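Side-chain contacts in hydrogenase expression/formation protein (HypB) (Archaeoglobus fulgidus, PDB 2WSM), which probably binds and hydrolyses GTP as a nickel- and zinc-binding G3E-family GTPase that takes part in hydrogenase maturation and dimerizes in a GTP-dependent way: residues E23-E27 with S28-A32; E52-G55 with N56-K59; A71-E74 with R75-F79; K104-S107 with D108-L111; E202-I205 with D206-G210. All coordinates share one frame; numbering follows the deposited sequence.

Interaction 1 of 5, residues E23-E27 with S28-A32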
loop_
_atom_site.group_PDB
_atom_site.type_symbol
_atom_site.label_atom_id
_atom_site.label_comp_id
_atom_site.label_asym_id
_atom_site.label_seq_id
_atom_site.Cartn_x
_atom_site.Cartn_y
_atom_site.Cartn_z
ATOM N N GLU A 23 -2.310 -16.239 17.962
ATOM C CA GLU A 23 -2.412 -17.199 19.061
ATOM C C GLU A 23 -3.210 -16.631 20.229
ATOM O O GLU A 23 -4.058 -17.319 20.796
ATOM C CB GLU A 23 -1.027 -17.660 19.520
ATOM C CG GLU A 23 -1.039 -18.634 20.700
ATOM C CD GLU A 23 -2.083 -19.743 20.575
ATOM O OE1 GLU A 23 -2.506 -20.066 19.446
ATOM O OE2 GLU A 23 -2.484 -20.298 21.621
ATOM N N ALA A 24 -2.941 -15.374 20.580
ATOM C CA ALA A 24 -3.645 -14.731 21.679
ATOM C C ALA A 24 -5.132 -14.661 21.373
ATOM O O ALA A 24 -5.964 -14.960 22.225
ATOM C CB ALA A 24 -3.081 -13.334 21.936
ATOM N N LEU A 25 -5.462 -14.284 20.142
ATOM C CA LEU A 25 -6.851 -14.272 19.699
ATOM C C LEU A 25 -7.477 -15.664 19.771
ATOM O O LEU A 25 -8.670 -15.806 20.047
ATOM C CB LEU A 25 -6.950 -13.725 18.274
ATOM C CG LEU A 25 -6.757 -12.218 18.103
ATOM C CD1 LEU A 25 -6.416 -11.888 16.661
ATOM C CD2 LEU A 25 -8.011 -11.467 18.554
ATOM N N ARG A 26 -6.672 -16.686 19.504
ATOM C CA ARG A 26 -7.148 -18.062 19.559
ATOM C C ARG A 26 -7.386 -18.486 21.005
ATOM O O ARG A 26 -8.367 -19.162 21.308
ATOM C CB ARG A 26 -6.150 -19.010 18.897
ATOM C CG ARG A 26 -6.717 -20.396 18.597
ATOM C CD ARG A 26 -5.602 -21.412 18.390
ATOM N NE ARG A 26 -4.756 -21.494 19.576
ATOM C CZ ARG A 26 -5.057 -22.215 20.654
ATOM N NH1 ARG A 26 -6.176 -22.931 20.685
ATOM N NH2 ARG A 26 -4.240 -22.221 21.700
ATOM N N GLU A 27 -6.493 -18.079 21.899
ATOM C CA GLU A 27 -6.634 -18.423 23.310
ATOM C C GLU A 27 -7.925 -17.876 23.917
ATOM O O GLU A 27 -8.525 -18.505 24.792
ATOM C CB GLU A 27 -5.438 -17.917 24.112
ATOM C CG GLU A 27 -4.088 -18.430 23.623
ATOM C CD GLU A 27 -2.937 -17.957 24.502
ATOM O OE1 GLU A 27 -3.195 -17.595 25.673
ATOM O OE2 GLU A 27 -1.778 -17.944 24.026
ATOM N N SER A 28 -8.357 -16.707 23.458
ATOM C CA SER A 28 -9.538 -16.082 24.039
ATOM C C SER A 28 -10.814 -16.423 23.278
ATOM O O SER A 28 -11.912 -16.225 23.790
ATOM C CB SER A 28 -9.361 -14.564 24.149
ATOM O OG SER A 28 -9.381 -13.937 22.878
ATOM N N GLY A 29 -10.671 -16.941 22.062
ATOM C CA GLY A 29 -11.828 -17.236 21.230
ATOM C C GLY A 29 -12.423 -15.990 20.591
ATOM O O GLY A 29 -13.580 -15.989 20.162
ATOM N N THR A 30 -11.627 -14.927 20.532
ATOM C CA THR A 30 -12.032 -13.681 19.899
ATOM C C THR A 30 -11.812 -13.770 18.395
ATOM O O THR A 30 -10.745 -14.157 17.951
ATOM C CB THR A 30 -11.217 -12.481 20.453
ATOM O OG1 THR A 30 -11.442 -12.356 21.861
ATOM C CG2 THR A 30 -11.623 -11.179 19.765
ATOM N N VAL A 31 -12.824 -13.429 17.608
ATOM C CA VAL A 31 -12.646 -13.384 16.159
ATOM C C VAL A 31 -12.376 -11.947 15.734
ATOM O O VAL A 31 -13.149 -11.051 16.055
ATOM C CB VAL A 31 -13.864 -13.951 15.409
ATOM C CG1 VAL A 31 -13.754 -13.673 13.909
ATOM C CG2 VAL A 31 -13.990 -15.444 15.666
ATOM N N ALA A 32 -11.265 -11.731 15.039
ATOM C CA ALA A 32 -10.861 -10.386 14.637
ATOM C C ALA A 32 -10.986 -10.160 13.132
ATOM O O ALA A 32 -10.572 -10.996 12.318
ATOM C CB ALA A 32 -9.438 -10.086 15.098
HETATM O O HOH W 1 -7.222 -12.157 22.466
#

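Interaction 2 of 5, residues E52-G55 with N56-K59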
loop_
_atom_site.group_PDB
_atom_site.type_symbol
_atom_site.label_atom_id
_atom_site.label_comp_id
_atom_site.label_asym_id
_atom_site.label_seq_id
_atom_site.Cartn_x
_atom_site.Cartn_y
_atom_site.Cartn_z
ATOM N N GLU A 52 -24.896 -1.702 16.843
ATOM C CA GLU A 52 -26.288 -1.416 17.157
ATOM C C GLU A 52 -27.192 -2.621 16.938
ATOM O O GLU A 52 -28.130 -2.845 17.699
ATOM C CB GLU A 52 -26.782 -0.222 16.345
ATOM C CG GLU A 52 -26.328 1.109 16.910
ATOM C CD GLU A 52 -26.223 2.202 15.863
ATOM O OE1 GLU A 52 -27.010 2.184 14.890
ATOM O OE2 GLU A 52 -25.349 3.082 16.024
ATOM N N ARG A 53 -26.896 -3.404 15.909
ATOM C CA ARG A 53 -27.761 -4.513 15.531
ATOM C C ARG A 53 -27.554 -5.771 16.379
ATOM O O ARG A 53 -28.519 -6.406 16.790
ATOM C CB ARG A 53 -27.612 -4.830 14.037
ATOM C CG ARG A 53 -28.144 -6.199 13.629
ATOM C CD ARG A 53 -29.666 -6.276 13.699
ATOM N NE ARG A 53 -30.301 -5.294 12.824
ATOM C CZ ARG A 53 -30.687 -5.535 11.573
ATOM N NH1 ARG A 53 -31.258 -4.572 10.857
ATOM N NH2 ARG A 53 -30.507 -6.735 11.035
ATOM N N ILE A 54 -26.305 -6.129 16.649
ATOM C CA ILE A 54 -26.023 -7.375 17.364
ATOM C C ILE A 54 -25.207 -7.196 18.644
ATOM O O ILE A 54 -24.761 -8.178 19.235
ATOM C CB ILE A 54 -25.288 -8.403 16.464
ATOM C CG1 ILE A 54 -24.007 -7.793 15.889
ATOM C CG2 ILE A 54 -26.213 -8.921 15.358
ATOM C CD1 ILE A 54 -23.086 -8.802 15.241
ATOM N N GLY A 55 -25.017 -5.952 19.075
ATOM C CA GLY A 55 -24.222 -5.668 20.262
ATOM C C GLY A 55 -24.770 -6.277 21.546
ATOM O O GLY A 55 -24.023 -6.535 22.490
ATOM N N ASN A 56 -26.078 -6.509 21.582
ATOM C CA ASN A 56 -26.719 -7.116 22.745
ATOM C C ASN A 56 -26.546 -8.636 22.808
ATOM O O ASN A 56 -26.523 -9.220 23.892
ATOM C CB ASN A 56 -28.207 -6.754 22.791
ATOM C CG ASN A 56 -28.444 -5.280 23.088
ATOM O OD1 ASN A 56 -27.686 -4.648 23.830
ATOM N ND2 ASN A 56 -29.505 -4.724 22.509
ATOM N N GLU A 57 -26.425 -9.271 21.646
ATOM C CA GLU A 57 -26.237 -10.718 21.582
ATOM C C GLU A 57 -24.750 -11.075 21.565
ATOM O O GLU A 57 -24.362 -12.184 21.933
ATOM C CB GLU A 57 -26.906 -11.297 20.330
ATOM C CG GLU A 57 -28.087 -10.494 19.800
ATOM C CD GLU A 57 -28.321 -10.717 18.307
ATOM O OE1 GLU A 57 -29.144 -9.984 17.711
ATOM O OE2 GLU A 57 -27.677 -11.621 17.728
ATOM N N VAL A 58 -23.921 -10.129 21.136
ATOM C CA VAL A 58 -22.501 -10.397 20.914
ATOM C C VAL A 58 -21.619 -9.301 21.498
ATOM O O VAL A 58 -21.862 -8.121 21.270
ATOM C CB VAL A 58 -22.199 -10.514 19.405
ATOM C CG1 VAL A 58 -20.719 -10.760 19.168
ATOM C CG2 VAL A 58 -23.038 -11.621 18.782
ATOM N N LYS A 59 -20.590 -9.698 22.241
ATOM C CA LYS A 59 -19.659 -8.744 22.837
ATOM C C LYS A 59 -18.625 -8.261 21.816
ATOM O O LYS A 59 -17.788 -9.033 21.351
ATOM C CB LYS A 59 -18.958 -9.357 24.053
ATOM C CG LYS A 59 -18.045 -8.396 24.797
ATOM C CD LYS A 59 -18.849 -7.373 25.597
ATOM C CE LYS A 59 -17.963 -6.611 26.581
ATOM N NZ LYS A 59 -17.043 -5.662 25.889
HETATM O O HOH W 2 -28.529 -6.842 19.638
#

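Interaction 3 of 5, residues A71-E74 with R75-F79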
loop_
_atom_site.group_PDB
_atom_site.type_symbol
_atom_site.label_atom_id
_atom_site.label_comp_id
_atom_site.label_asym_id
_atom_site.label_seq_id
_atom_site.Cartn_x
_atom_site.Cartn_y
_atom_site.Cartn_z
ATOM N N ALA A 71 -17.912 12.907 17.867
ATOM C CA ALA A 71 -19.287 12.426 17.818
ATOM C C ALA A 71 -19.331 10.929 17.556
ATOM O O ALA A 71 -20.129 10.210 18.155
ATOM C CB ALA A 71 -20.076 13.173 16.755
ATOM N N ASP A 72 -18.471 10.466 16.656
ATOM C CA ASP A 72 -18.407 9.049 16.323
ATOM C C ASP A 72 -17.812 8.222 17.455
ATOM O O ASP A 72 -18.207 7.081 17.659
ATOM C CB ASP A 72 -17.633 8.830 15.022
ATOM C CG ASP A 72 -18.466 9.131 13.795
ATOM O OD1 ASP A 72 -19.669 8.795 13.798
ATOM O OD2 ASP A 72 -17.919 9.702 12.829
ATOM N N TYR A 73 -16.870 8.793 18.198
ATOM C CA TYR A 73 -16.337 8.096 19.362
ATOM C C TYR A 73 -17.389 7.949 20.457
ATOM O O TYR A 73 -17.505 6.896 21.085
ATOM C CB TYR A 73 -15.075 8.769 19.898
ATOM C CG TYR A 73 -13.827 8.195 19.286
ATOM C CD1 TYR A 73 -13.371 6.938 19.651
ATOM C CD2 TYR A 73 -13.116 8.899 18.327
ATOM C CE1 TYR A 73 -12.234 6.400 19.082
ATOM C CE2 TYR A 73 -11.982 8.378 17.760
ATOM C CZ TYR A 73 -11.544 7.129 18.135
ATOM O OH TYR A 73 -10.410 6.611 17.557
ATOM N N GLU A 74 -18.158 9.008 20.672
ATOM C CA GLU A 74 -19.273 8.946 21.598
ATOM C C GLU A 74 -20.253 7.885 21.135
ATOM O O GLU A 74 -20.738 7.082 21.927
ATOM C CB GLU A 74 -19.980 10.295 21.673
ATOM C CG GLU A 74 -20.993 10.385 22.793
ATOM C CD GLU A 74 -21.285 11.816 23.193
ATOM O OE1 GLU A 74 -21.584 12.640 22.298
ATOM O OE2 GLU A 74 -21.214 12.116 24.404
ATOM N N ARG A 75 -20.535 7.871 19.839
ATOM C CA ARG A 75 -21.550 6.968 19.324
ATOM C C ARG A 75 -21.187 5.501 19.562
ATOM O O ARG A 75 -22.039 4.703 19.958
ATOM C CB ARG A 75 -21.827 7.237 17.846
ATOM C CG ARG A 75 -23.063 6.529 17.324
ATOM C CD ARG A 75 -23.366 6.932 15.894
ATOM N NE ARG A 75 -24.181 5.934 15.204
ATOM C CZ ARG A 75 -24.553 6.027 13.930
ATOM N NH1 ARG A 75 -24.188 7.078 13.206
ATOM N NH2 ARG A 75 -25.293 5.073 13.382
ATOM N N VAL A 76 -19.923 5.150 19.337
ATOM C CA VAL A 76 -19.493 3.767 19.519
ATOM C C VAL A 76 -19.381 3.406 20.995
ATOM O O VAL A 76 -19.761 2.308 21.402
ATOM C CB VAL A 76 -18.152 3.464 18.812
ATOM C CG1 VAL A 76 -18.238 3.800 17.336
ATOM C CG2 VAL A 76 -17.005 4.217 19.472
ATOM N N ARG A 77 -18.867 4.336 21.793
ATOM C CA ARG A 77 -18.671 4.099 23.217
ATOM C C ARG A 77 -19.996 4.100 23.977
ATOM O O ARG A 77 -20.106 3.533 25.064
ATOM C CB ARG A 77 -17.719 5.146 23.800
ATOM C CG ARG A 77 -16.253 4.853 23.528
ATOM C CD ARG A 77 -15.400 6.104 23.608
ATOM N NE ARG A 77 -14.049 5.860 23.110
ATOM C CZ ARG A 77 -13.187 6.815 22.766
ATOM N NH1 ARG A 77 -13.533 8.093 22.862
ATOM N NH2 ARG A 77 -11.979 6.491 22.321
ATOM N N ARG A 78 -21.005 4.727 23.383
ATOM C CA ARG A 78 -22.300 4.881 24.023
ATOM C C ARG A 78 -22.936 3.544 24.387
ATOM O O ARG A 78 -23.714 3.460 25.340
ATOM C CB ARG A 78 -23.232 5.671 23.109
ATOM C CG ARG A 78 -24.658 5.800 23.612
ATOM C CD ARG A 78 -25.505 6.454 22.546
ATOM N NE ARG A 78 -24.761 7.524 21.890
ATOM C CZ ARG A 78 -25.133 8.107 20.757
ATOM N NH1 ARG A 78 -26.247 7.717 20.152
ATOM N NH2 ARG A 78 -24.392 9.074 20.231
ATOM N N PHE A 79 -22.605 2.503 23.632
ATOM C CA PHE A 79 -23.182 1.183 23.869
ATOM C C PHE A 79 -22.351 0.373 24.860
ATOM O O PHE A 79 -22.458 -0.853 24.925
ATOM C CB PHE A 79 -23.361 0.418 22.551
ATOM C CG PHE A 79 -24.406 1.009 21.647
ATOM C CD1 PHE A 79 -25.742 0.670 21.799
ATOM C CD2 PHE A 79 -24.055 1.914 20.655
ATOM C CE1 PHE A 79 -26.712 1.217 20.974
ATOM C CE2 PHE A 79 -25.018 2.464 19.827
ATOM C CZ PHE A 79 -26.350 2.118 19.987
#

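Interaction 4 of 5, residues K104-S107 with D108-L111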
loop_
_atom_site.group_PDB
_atom_site.type_symbol
_atom_site.label_atom_id
_atom_site.label_comp_id
_atom_site.label_asym_id
_atom_site.label_seq_id
_atom_site.Cartn_x
_atom_site.Cartn_y
_atom_site.Cartn_z
ATOM N N LYS A 104 -5.091 -7.481 24.714
ATOM C CA LYS A 104 -5.486 -7.982 26.033
ATOM C C LYS A 104 -6.748 -7.291 26.562
ATOM O O LYS A 104 -7.648 -7.940 27.098
ATOM C CB LYS A 104 -4.331 -7.858 27.031
ATOM C CG LYS A 104 -2.993 -8.332 26.463
ATOM C CD LYS A 104 -1.966 -8.629 27.551
ATOM C CE LYS A 104 -2.251 -9.964 28.236
ATOM N NZ LYS A 104 -1.155 -10.380 29.158
ATOM N N LYS A 105 -6.814 -5.974 26.390
ATOM C CA LYS A 105 -7.978 -5.204 26.801
ATOM C C LYS A 105 -9.235 -5.704 26.099
ATOM O O LYS A 105 -10.342 -5.524 26.594
ATOM C CB LYS A 105 -7.752 -3.719 26.520
ATOM C CG LYS A 105 -9.024 -2.877 26.382
ATOM C CD LYS A 105 -8.676 -1.403 26.153
ATOM C CE LYS A 105 -9.877 -0.591 25.689
ATOM N NZ LYS A 105 -10.536 0.155 26.794
ATOM N N PHE A 106 -9.059 -6.357 24.955
ATOM C CA PHE A 106 -10.192 -6.857 24.186
ATOM C C PHE A 106 -10.371 -8.384 24.267
ATOM O O PHE A 106 -11.169 -8.962 23.531
ATOM C CB PHE A 106 -10.080 -6.410 22.729
ATOM C CG PHE A 106 -10.170 -4.920 22.540
ATOM C CD1 PHE A 106 -9.025 -4.141 22.516
ATOM C CD2 PHE A 106 -11.399 -4.301 22.376
ATOM C CE1 PHE A 106 -9.105 -2.771 22.340
ATOM C CE2 PHE A 106 -11.487 -2.932 22.198
ATOM C CZ PHE A 106 -10.339 -2.165 22.179
ATOM N N SER A 107 -9.639 -9.028 25.170
ATOM C CA SER A 107 -9.691 -10.483 25.299
ATOM C C SER A 107 -11.096 -11.002 25.639
ATOM O O SER A 107 -11.416 -12.171 25.394
ATOM C CB SER A 107 -8.677 -10.969 26.342
ATOM O OG SER A 107 -9.100 -10.643 27.661
ATOM N N ASP A 108 -11.938 -10.130 26.184
ATOM C CA ASP A 108 -13.300 -10.521 26.553
ATOM C C ASP A 108 -14.349 -10.317 25.454
ATOM O O ASP A 108 -15.532 -10.592 25.664
ATOM C CB ASP A 108 -13.734 -9.791 27.828
ATOM C CG ASP A 108 -13.743 -8.285 27.660
ATOM O OD1 ASP A 108 -14.698 -7.763 27.045
ATOM O OD2 ASP A 108 -12.797 -7.623 28.141
ATOM N N CYS A 109 -13.932 -9.847 24.283
ATOM C CA CYS A 109 -14.879 -9.667 23.184
ATOM C C CYS A 109 -14.968 -10.922 22.317
ATOM O O CYS A 109 -13.974 -11.607 22.095
ATOM C CB CYS A 109 -14.504 -8.453 22.325
ATOM S SG CYS A 109 -14.290 -6.882 23.226
ATOM N N ASP A 110 -16.168 -11.225 21.836
ATOM C CA ASP A 110 -16.349 -12.308 20.879
ATOM C C ASP A 110 -15.826 -11.866 19.524
ATOM O O ASP A 110 -15.229 -12.641 18.783
ATOM C CB ASP A 110 -17.833 -12.669 20.750
ATOM C CG ASP A 110 -18.476 -12.959 22.088
ATOM O OD1 ASP A 110 -17.784 -13.506 22.973
ATOM O OD2 ASP A 110 -19.671 -12.633 22.251
ATOM N N LEU A 111 -16.050 -10.598 19.216
ATOM C CA LEU A 111 -15.748 -10.063 17.903
ATOM C C LEU A 111 -14.993 -8.749 18.048
ATOM O O LEU A 111 -15.467 -7.826 18.712
ATOM C CB LEU A 111 -17.052 -9.850 17.130
ATOM C CG LEU A 111 -16.983 -9.214 15.740
ATOM C CD1 LEU A 111 -16.334 -10.168 14.753
ATOM C CD2 LEU A 111 -18.381 -8.816 15.277
HETATM O O HOH W 3 -10.188 -8.363 28.256
#

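Interaction 5 of 5, residues E202-I205 with D206-G210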
loop_
_atom_site.group_PDB
_atom_site.type_symbol
_atom_site.label_atom_id
_atom_site.label_comp_id
_atom_site.label_asym_id
_atom_site.label_seq_id
_atom_site.Cartn_x
_atom_site.Cartn_y
_atom_site.Cartn_z
ATOM N N GLU A 202 -28.244 -7.228 6.216
ATOM C CA GLU A 202 -28.541 -8.539 6.771
ATOM C C GLU A 202 -27.520 -9.551 6.281
ATOM O O GLU A 202 -27.078 -10.424 7.027
ATOM C CB GLU A 202 -29.945 -8.975 6.362
ATOM C CG GLU A 202 -31.023 -7.952 6.696
ATOM C CD GLU A 202 -31.409 -7.943 8.166
ATOM O OE1 GLU A 202 -30.678 -8.543 8.992
ATOM O OE2 GLU A 202 -32.454 -7.330 8.488
ATOM N N GLU A 203 -27.154 -9.432 5.010
ATOM C CA GLU A 203 -26.132 -10.295 4.445
ATOM C C GLU A 203 -24.835 -10.138 5.234
ATOM O O GLU A 203 -24.187 -11.129 5.571
ATOM C CB GLU A 203 -25.915 -9.967 2.971
ATOM C CG GLU A 203 -24.866 -10.830 2.293
ATOM C CD GLU A 203 -24.994 -10.841 0.767
ATOM O OE1 GLU A 203 -25.537 -9.871 0.191
ATOM O OE2 GLU A 203 -24.548 -11.829 0.146
ATOM N N TRP A 204 -24.471 -8.888 5.531
ATOM C CA TRP A 204 -23.266 -8.588 6.302
ATOM C C TRP A 204 -23.339 -9.224 7.679
ATOM O O TRP A 204 -22.395 -9.872 8.136
ATOM C CB TRP A 204 -23.089 -7.071 6.426
ATOM C CG TRP A 204 -22.174 -6.621 7.538
ATOM C CD1 TRP A 204 -22.541 -6.021 8.702
ATOM C CD2 TRP A 204 -20.740 -6.734 7.583
ATOM N NE1 TRP A 204 -21.430 -5.750 9.471
ATOM C CE2 TRP A 204 -20.313 -6.179 8.806
ATOM C CE3 TRP A 204 -19.780 -7.256 6.711
ATOM C CZ2 TRP A 204 -18.965 -6.122 9.178
ATOM C CZ3 TRP A 204 -18.437 -7.197 7.080
ATOM C CH2 TRP A 204 -18.045 -6.636 8.301
ATOM N N ILE A 205 -24.478 -9.047 8.334
ATOM C CA ILE A 205 -24.669 -9.572 9.678
ATOM C C ILE A 205 -24.591 -11.093 9.652
ATOM O O ILE A 205 -23.923 -11.704 10.490
ATOM C CB ILE A 205 -26.015 -9.118 10.265
ATOM C CG1 ILE A 205 -26.003 -7.606 10.505
ATOM C CG2 ILE A 205 -26.318 -9.870 11.547
ATOM C CD1 ILE A 205 -25.193 -7.181 11.711
ATOM N N ASP A 206 -25.264 -11.694 8.675
ATOM C CA ASP A 206 -25.218 -13.141 8.482
ATOM C C ASP A 206 -23.792 -13.656 8.317
ATOM O O ASP A 206 -23.444 -14.714 8.832
ATOM C CB ASP A 206 -26.064 -13.551 7.273
ATOM C CG ASP A 206 -27.561 -13.426 7.534
ATOM O OD1 ASP A 206 -27.984 -13.580 8.701
ATOM O OD2 ASP A 206 -28.314 -13.176 6.568
ATOM N N PHE A 207 -22.964 -12.914 7.590
ATOM C CA PHE A 207 -21.561 -13.287 7.446
ATOM C C PHE A 207 -20.852 -13.281 8.800
ATOM O O PHE A 207 -20.057 -14.171 9.097
ATOM C CB PHE A 207 -20.857 -12.343 6.475
ATOM C CG PHE A 207 -19.367 -12.273 6.661
ATOM C CD1 PHE A 207 -18.547 -13.279 6.183
ATOM C CD2 PHE A 207 -18.785 -11.186 7.292
ATOM C CE1 PHE A 207 -17.178 -13.209 6.341
ATOM C CE2 PHE A 207 -17.420 -11.111 7.452
ATOM C CZ PHE A 207 -16.613 -12.125 6.979
ATOM N N LEU A 208 -21.142 -12.274 9.618
ATOM C CA LEU A 208 -20.554 -12.193 10.953
ATOM C C LEU A 208 -21.002 -13.353 11.848
ATOM O O LEU A 208 -20.194 -13.942 12.550
ATOM C CB LEU A 208 -20.894 -10.856 11.617
ATOM C CG LEU A 208 -20.220 -9.597 11.079
ATOM C CD1 LEU A 208 -20.707 -8.377 11.859
ATOM C CD2 LEU A 208 -18.698 -9.722 11.142
ATOM N N ARG A 209 -22.293 -13.668 11.823
ATOM C CA ARG A 209 -22.808 -14.796 12.594
ATOM C C ARG A 209 -22.111 -16.078 12.163
ATOM O O ARG A 209 -21.728 -16.901 12.995
ATOM C CB ARG A 209 -24.327 -14.935 12.436
ATOM C CG ARG A 209 -25.132 -13.832 13.120
ATOM C CD ARG A 209 -26.639 -14.073 13.000
ATOM N NE ARG A 209 -27.419 -13.077 13.733
ATOM C CZ ARG A 209 -28.294 -12.244 13.177
ATOM N NH1 ARG A 209 -28.954 -11.372 13.931
ATOM N NH2 ARG A 209 -28.518 -12.287 11.869
ATOM N N GLY A 210 -21.934 -16.238 10.857
ATOM C CA GLY A 210 -21.241 -17.397 10.332
ATOM C C GLY A 210 -19.860 -17.576 10.937
ATOM O O GLY A 210 -19.490 -18.678 11.336
#

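Interaction 1 of 5, residues E23-E27 with S28-A32
L25 keeps CG beside its own backbone N (chi1 -74°) while T30 swings CG2 to the far side of its N, and these two torsions bring L25 CD2 within 3.8 Å of T30 CG2. The other leucine branch, L25 CD1, meets A32 CB at 3.9 Å, where strand 31-37 begins. Alongside this apolar contact the backbone finishes helix 12-28 with a Schellman motif. G29, with a positive phi of 77°, is its C-prime residue; T30 N reaches back to L25 O over 3.1 Å and G29 N to R26 O over 3.3 Å, both weak bonds. One step earlier, S28 N donates to A24 O at 3.2 Å, and a water bridges that same carbonyl, weakly, to S28 OG. T30 OG1 is hydrogen-bonded to C109 O, in the loop ahead of strand 111-118. On another side of the helix R26 grips E23 side-on, NE to OE1 at 2.7 Å and NH2 to OE2 at 2.6 Å, each oxygen using its syn lone pair.

Interaction 2 of 5, residues E52-G55 with N56-K59
I54 and the residues E57 and V58 meet where helix 43-54 gives way to the turn leading into strand 60-64, within the nucleotide-binding domain of a P-loop NTPase. The direct hydrogen bonds converge on one acceptor. I54 O takes V58 N at 2.9 Å, nearly head-on to the carbonyl, and also E57 N at 3.1 Å, a longer bond that counts as weak, so a single oxygen holds two successive amides of the turn. The water-mediated link lies beside it: one water donates to R53 O at 2.9 Å and accepts from N56 N at 3.1 Å, linking the last helical turn to the amide of N56. A CH...O contact joins G55 CA to V58 O at 3.6 Å.

Van der Waals contact between side chains falls to I54 and E57, which cross at about a right angle. The glutamate chain is extended beyond CG, but its first torsion, -27°, sits well off a staggered position; this swings the carboxylate back over the isoleucine branch. The R53 guanidinium makes a salt bridge with E202, and I54 also packs on I205, so helix 201-212 borders this turn. I54 CG2 lies 3.9 Å from E57 OE1 and just as far from E57 OE2, touching both carboxylate oxygens alike.

Interaction 3 of 5, residues A71-E74 with R75-F79
Y73 and R77 lie one turn apart on helix 70-77, with the tyrosine ring and the guanidinium plane 28° from parallel. Y73 CD1 sits over one face of the guanidinium, toward its rim, while R77 NH2 approaches the ring obliquely. The modelled gap between R77 NH2 and Y73 CD1, 3.0 Å, is shorter than comfortable, so its exact value is doubtful. R77 NH1 comes to 3.4 Å from Y73 CB. The arginine gets there with CG beside its own N (chi1 -80°) and its chain extended to NE, with R77 CD passing 3.4 Å from Y73 O. That carbonyl also accepts R77 N at 3.0 Å. The helix is the crossover of the beta-alpha-beta unit between strands 60-64 and 82-85; V76 packs on A83, and R75 pairs with E52 of helix 43-54. D72 and R75 hold opposite charges, as do E74 and R78, yet neither pair has its charged atoms in contact. Charge is therefore likely to act only loosely within these pairs, while the R77 cation lies against the polarisable Y73 side chain.

Interaction 4 of 5, residues K104-S107 with D108-L111
A type I beta turn from F106 to C109 reverses the chain just before strand 111-118, one of the inner strands of the parallel sheet in this P-loop domain. Its closing bond runs from C109 N to F106 O at 3.0 Å. The N-H points almost straight at the oxygen (168°), although the donor stands well above the carbonyl plane. The same two residues meet through their side chains: C109 SG comes up at the edge of the phenyl ring, 4.0 Å from F106 CD2 and near the ring plane, a Cys sulfur-aromatic contact. K105 CG lies over one face of that ring, and F106 also packs on K82 and E84 of strand 82-85.

On the polar side a single water gathers the turn. It lies 2.8 Å from K104 O, 2.6 Å from S107 OG and 2.7 Å from D108 OD2, and accepts a weak bond from D108 N. Counting atoms beyond the turn as well, more acceptors are in reach than the water has protons, so not all can be served at once. D108 holds CG between its backbone N and carbonyl carbon (chi1 61°), which folds the carboxylate back toward this water, while OD1 makes a salt bridge with K82. K104 O, besides meeting the water, accepts S107 N at 3.0 Å.

Interaction 5 of 5, residues E202-I205 with D206-G210
W204 and L208 pack one turn apart on helix 201-212, which lies against helix 43-54. L208 CD1 sits over one face of the indole, toward its rim, 3.8 Å from W204 CE2. F207 meets the six-membered ring of W204 obliquely, the planes 35° apart and F207 CD2 4.0 Å from W204 CZ3. Both aromatic residues carry CG opposite their backbone N, the tryptophan with chi1 161°, and with that shared torsion the neighbouring rings come together. On another side of the helix, I205 CG2 sits over one face of the R209 guanidinium, 3.3 Å from R209 NH2. In the next shell, D206 OD1 lies in that guanidinium's plane, at its edge, a long, weak salt bridge of 3.5 Å to R209 NH2 that may help to hold this rotation of the group. Farther out, W204 NE1 is hydrogen-bonded to T50 OG1, which ties the indole to helix 43-54. The backbone beneath is regular helix, with D206 N donating to E202 O at 2.8 Å.

In the fold
All five contacts are local, but their surroundings differ. Interactions 2 and 3 sit at the surface, where charged side chains lie against I54 and Y73; interactions 1, 4 and 5 are partly buried, and leucine, phenylalanine or tryptophan carries much of their packing. Interactions 1 and 4 are neighbours, joined by T30 OG1 to C109 O and V31 N to D110 O, where strands 31-37 and 111-118 start. Interaction 2 touches three of the others: the backbone of K59 probably hydrogen-bonds to D110 OD2 and L111 N of interaction 4, while E52 pairs with R75 of interaction 3 and R53 with E202 of interaction 5. Helix 43-54 thus meets both 70-77 and 201-212 through salt bridges.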